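Local coordinates for protein DNA primase (Aquifex aeolicus, PDB 2AU3) that probably synthesises the short RNA primers that DNA polymerase extends during DNA replication, at residues L121-R124 with E125-E128; S127-V130 with K131-I135. All coordinates share one frame; numbering follows the deposited sequence.

Contact 1: residues L121-R124 with E125-E128; sequences LKNR and EASE
The CA atoms of Asn123 and Ala126 come within 5.6 Å of each other where the chain leaves helix 101-122 at Lys122, runs through one extended residue, Asn123, and turns at once into helix 124-132. The junction is a worked example of an N-cap, the motif in which a side chain accepts from backbone N-H groups in the first turn of a helix. Asn123 does this with its amide oxygen: Ala126 N donates to Asn123 OD1 over 2.7 Å, almost straight at 174° and in the plane of the amide carbonyl. With CG placed opposite the backbone N (chi1 -173°), the amide swings forward over the start of the new helix, and Ala126 CB also rests 3.4 Å from Asn123 OD1. The backbone carbonyl of Asn123 accepts the first i to i+4 bond of the new helix, from Ser127 N to Asn123 O over 3.1 Å. Asn123 thus meets the young helix with both its side chain and its backbone. The neighbouring carboxylate of Glu125, bent back at chi2, lies across the Asn123 side chain at about a right angle; a negative charge this near a helix start probably suits the helix dipole. Around the cap, Leu120 packs on Ala126 and Ser127, while Tyr147 of strand 146-147 touches Asn123 and Ala126. On the exposed flank, the backbone bond from Glu128 N to Arg124 O, 3.0 Å long, is joined by an i to i+4 salt bridge. Arg124 is extended from CG to NE and offers the edge of its guanidinium, which stands steeply to the carboxylate: Arg124 NE points in its own plane at Glu128 OE2, 3.0 Å away, and reaches that oxygen from above, 49° out of the carboxylate plane.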
loop_
_atom_site.group_PDB
_atom_site.type_symbol
_atom_site.label_atom_id
_atom_site.label_comp_id
_atom_site.label_asym_id
_atom_site.label_seq_id
_atom_site.Cartn_x
_atom_site.Cartn_y
_atom_site.Cartn_z
ATOM N N LEU A 121 -8.021 -11.160 -14.161
ATOM C CA LEU A 121 -8.593 -12.509 -14.111
ATOM C C LEU A 121 -8.849 -13.092 -15.506
ATOM O O LEU A 121 -8.670 -14.284 -15.720
ATOM C CB LEU A 121 -9.892 -12.522 -13.284
ATOM C CG LEU A 121 -9.777 -12.128 -11.796
ATOM C CD1 LEU A 121 -11.154 -11.958 -11.130
ATOM C CD2 LEU A 121 -8.922 -13.125 -11.012
ATOM N N LYS A 122 -9.262 -12.235 -16.441
ATOM C CA LYS A 122 -9.601 -12.643 -17.790
ATOM C C LYS A 122 -8.400 -12.809 -18.734
ATOM O O LYS A 122 -8.509 -13.500 -19.750
ATOM C CB LYS A 122 -10.612 -11.668 -18.383
ATOM C CG LYS A 122 -12.021 -11.850 -17.826
ATOM C CD LYS A 122 -13.069 -11.819 -18.952
ATOM C CE LYS A 122 -14.485 -11.752 -18.398
ATOM N NZ LYS A 122 -14.966 -10.337 -18.213
ATOM N N ASN A 123 -7.270 -12.169 -18.417
ATOM C CA ASN A 123 -6.090 -12.248 -19.269
ATOM C C ASN A 123 -5.104 -13.280 -18.740
ATOM O O ASN A 123 -4.546 -13.119 -17.653
ATOM C CB ASN A 123 -5.398 -10.890 -19.384
ATOM C CG ASN A 123 -4.274 -10.897 -20.404
ATOM O OD1 ASN A 123 -3.149 -11.278 -20.097
ATOM N ND2 ASN A 123 -4.582 -10.493 -21.637
ATOM N N ARG A 124 -4.893 -14.335 -19.516
ATOM C CA ARG A 124 -4.065 -15.450 -19.074
ATOM C C ARG A 124 -2.588 -15.082 -18.922
ATOM O O ARG A 124 -1.921 -15.548 -18.005
ATOM C CB ARG A 124 -4.226 -16.633 -20.018
ATOM C CG ARG A 124 -3.774 -17.964 -19.429
ATOM C CD ARG A 124 -4.062 -19.147 -20.335
ATOM N NE ARG A 124 -3.188 -20.290 -20.065
ATOM C CZ ARG A 124 -3.123 -21.369 -20.837
ATOM N NH1 ARG A 124 -3.879 -21.446 -21.933
ATOM N NH2 ARG A 124 -2.310 -22.372 -20.514
ATOM N N GLU A 125 -2.083 -14.249 -19.825
ATOM C CA GLU A 125 -0.681 -13.856 -19.794
ATOM C C GLU A 125 -0.368 -12.990 -18.582
ATOM O O GLU A 125 0.597 -13.250 -17.868
ATOM C CB GLU A 125 -0.257 -13.152 -21.090
ATOM C CG GLU A 125 -0.629 -13.899 -22.379
ATOM C CD GLU A 125 -2.071 -13.656 -22.817
ATOM O OE1 GLU A 125 -2.376 -12.538 -23.304
ATOM O OE2 GLU A 125 -2.908 -14.581 -22.671
ATOM N N ALA A 126 -1.188 -11.963 -18.350
ATOM C CA ALA A 126 -1.011 -11.119 -17.185
ATOM C C ALA A 126 -1.061 -11.931 -15.888
ATOM O O ALA A 126 -0.233 -11.735 -15.017
ATOM C CB ALA A 126 -2.055 -9.995 -17.159
ATOM N N SER A 127 -2.043 -12.828 -15.774
ATOM C CA SER A 127 -2.254 -13.591 -14.543
ATOM C C SER A 127 -1.053 -14.495 -14.306
ATOM O O SER A 127 -0.453 -14.476 -13.219
ATOM C CB SER A 127 -3.527 -14.446 -14.619
ATOM O OG SER A 127 -4.684 -13.646 -14.572
ATOM N N GLU A 128 -0.683 -15.254 -15.338
ATOM C CA GLU A 128 0.490 -16.130 -15.243
ATOM C C GLU A 128 1.744 -15.328 -14.977
ATOM O O GLU A 128 2.609 -15.764 -14.200
ATOM C CB GLU A 128 0.663 -17.013 -16.490
ATOM C CG GLU A 128 -0.504 -17.955 -16.745
ATOM C CD GLU A 128 -0.200 -19.039 -17.786
ATOM O OE1 GLU A 128 0.887 -19.005 -18.422
ATOM O OE2 GLU A 128 -1.047 -19.943 -17.949
#

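Contact 2: residues S127-V130 with K131-I135; sequences SEYV and KSRGI
Tyr129 O is gripped by two donors as helix 124-132 ends. Ser132 OG donates to it over 2.7 Å, in the carbonyl plane and on a lone pair, while Arg133 N reaches Tyr129 O over 3.1 Å, nearly along the C=O axis. The serine hydroxyl can fold back in this way because OG sits between the backbone N and the carbonyl carbon (chi1 84°), the crowded position. Beyond that oxygen the Tyr129 ring and the Arg133 chain run side by side in the same direction. Arg133 CG lies over one ring face, offset toward the rim, in a CH-pi contact 3.9 Å from the Tyr129 centroid; CD follows close to CZ, and the guanidinium plane is turned 44° from the ring. If Tyr129 were an alanine, the flat surface beside Arg133 CG and CD would be lost, and the arginine chain would probably be freer to turn. Arg133 also makes a cation-pi contact with Phe254, and its side chain is about 10 Å from that of Asp295, a predicted magnesium ligand.

Past Arg133 the chain reverses through Gly134, whose left-handed backbone would press a CB against the preceding carbonyl. Gly134 N bonds back to Lys131 O at 2.9 Å. Ile135 then folds in, its CB 3.8 Å from Val130 CG1, and it touches Phe254, Leu257 and Ser261 of helix 253-261. With its left-handed glycine, this backward bond and the apolar pair bracketing the turn, the helix C-terminus resembles a Schellman motif.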
loop_
_atom_site.group_PDB
_atom_site.type_symbol
_atom_site.label_atom_id
_atom_site.label_comp_id
_atom_site.label_asym_id
_atom_site.label_seq_id
_atom_site.Cartn_x
_atom_site.Cartn_y
_atom_site.Cartn_z
ATOM N N SER A 127 -2.043 -12.828 -15.774
ATOM C CA SER A 127 -2.254 -13.591 -14.543
ATOM C C SER A 127 -1.053 -14.495 -14.306
ATOM O O SER A 127 -0.453 -14.476 -13.219
ATOM C CB SER A 127 -3.527 -14.446 -14.619
ATOM O OG SER A 127 -4.684 -13.646 -14.572
ATOM N N GLU A 128 -0.683 -15.254 -15.338
ATOM C CA GLU A 128 0.490 -16.130 -15.243
ATOM C C GLU A 128 1.744 -15.328 -14.977
ATOM O O GLU A 128 2.609 -15.764 -14.200
ATOM C CB GLU A 128 0.663 -17.013 -16.490
ATOM C CG GLU A 128 -0.504 -17.955 -16.745
ATOM C CD GLU A 128 -0.200 -19.039 -17.786
ATOM O OE1 GLU A 128 0.887 -19.005 -18.422
ATOM O OE2 GLU A 128 -1.047 -19.943 -17.949
ATOM N N TYR A 129 1.851 -14.143 -15.575
ATOM C CA TYR A 129 3.022 -13.317 -15.307
ATOM C C TYR A 129 3.133 -13.073 -13.821
ATOM O O TYR A 129 4.123 -13.451 -13.212
ATOM C CB TYR A 129 2.996 -11.980 -16.060
ATOM C CG TYR A 129 4.102 -11.028 -15.626
ATOM C CD1 TYR A 129 5.385 -11.095 -16.195
ATOM C CD2 TYR A 129 3.875 -10.072 -14.639
ATOM C CE1 TYR A 129 6.404 -10.232 -15.788
ATOM C CE2 TYR A 129 4.881 -9.199 -14.231
ATOM C CZ TYR A 129 6.146 -9.285 -14.814
ATOM O OH TYR A 129 7.143 -8.423 -14.385
ATOM N N VAL A 130 2.099 -12.464 -13.239
ATOM C CA VAL A 130 2.100 -12.094 -11.817
ATOM C C VAL A 130 2.491 -13.289 -10.970
ATOM O O VAL A 130 3.328 -13.182 -10.079
ATOM C CB VAL A 130 0.710 -11.605 -11.369
ATOM C CG1 VAL A 130 0.619 -11.533 -9.814
ATOM C CG2 VAL A 130 0.404 -10.252 -11.998
ATOM N N LYS A 131 1.886 -14.429 -11.284
ATOM C CA LYS A 131 2.128 -15.673 -10.557
ATOM C C LYS A 131 3.567 -16.103 -10.720
ATOM O O LYS A 131 4.222 -16.473 -9.745
ATOM C CB LYS A 131 1.200 -16.779 -11.066
ATOM C CG LYS A 131 0.495 -17.557 -9.967
ATOM C CD LYS A 131 0.840 -19.041 -10.040
ATOM C CE LYS A 131 0.155 -19.829 -8.909
ATOM N NZ LYS A 131 -1.325 -20.003 -9.127
ATOM N N SER A 132 4.070 -16.007 -11.950
ATOM C CA SER A 132 5.434 -16.429 -12.260
ATOM C C SER A 132 6.469 -15.631 -11.474
ATOM O O SER A 132 7.563 -16.127 -11.204
ATOM C CB SER A 132 5.711 -16.317 -13.771
ATOM O OG SER A 132 6.105 -14.998 -14.127
ATOM N N ARG A 133 6.103 -14.415 -11.078
ATOM C CA ARG A 133 6.981 -13.543 -10.291
ATOM C C ARG A 133 6.947 -13.817 -8.775
ATOM O O ARG A 133 7.531 -13.063 -7.996
ATOM C CB ARG A 133 6.631 -12.073 -10.560
ATOM C CG ARG A 133 6.853 -11.646 -12.027
ATOM C CD ARG A 133 8.238 -11.069 -12.314
ATOM N NE ARG A 133 8.450 -9.797 -11.611
ATOM C CZ ARG A 133 9.548 -9.485 -10.917
ATOM N NH1 ARG A 133 10.563 -10.355 -10.824
ATOM N NH2 ARG A 133 9.638 -8.293 -10.322
ATOM N N GLY A 134 6.255 -14.872 -8.354
ATOM C CA GLY A 134 6.233 -15.230 -6.945
ATOM C C GLY A 134 5.179 -14.528 -6.095
ATOM O O GLY A 134 5.221 -14.599 -4.858
ATOM N N ILE A 135 4.226 -13.856 -6.734
ATOM C CA ILE A 135 3.097 -13.275 -5.984
ATOM C C ILE A 135 1.973 -14.284 -5.818
ATOM O O ILE A 135 1.478 -14.865 -6.783
ATOM C CB ILE A 135 2.624 -11.950 -6.589
ATOM C CG1 ILE A 135 3.789 -10.932 -6.496
ATOM C CG2 ILE A 135 1.383 -11.400 -5.803
ATOM C CD1 ILE A 135 3.751 -9.840 -7.505
#

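The two contacts treat the opposite ends of one short helix, 124-132, and their centres lie 9 Å apart. Contact 1 comes first along the chain and concerns how the helix starts after helix 101-122; contact 2 concerns how it stops. Ser127 and Glu128 belong to both. All four segments lie in the N-terminal domain of the primase catalytic core. Just before the short helix, Leu121 at the end of helix 101-122 has its side chain about 8 Å from the zinc ion, whereas the turn that follows it packs, through Ile135, on helix 253-261. The short helix and its flanking turns thus run from the neighbourhood of the zinc site toward this Toprim helix.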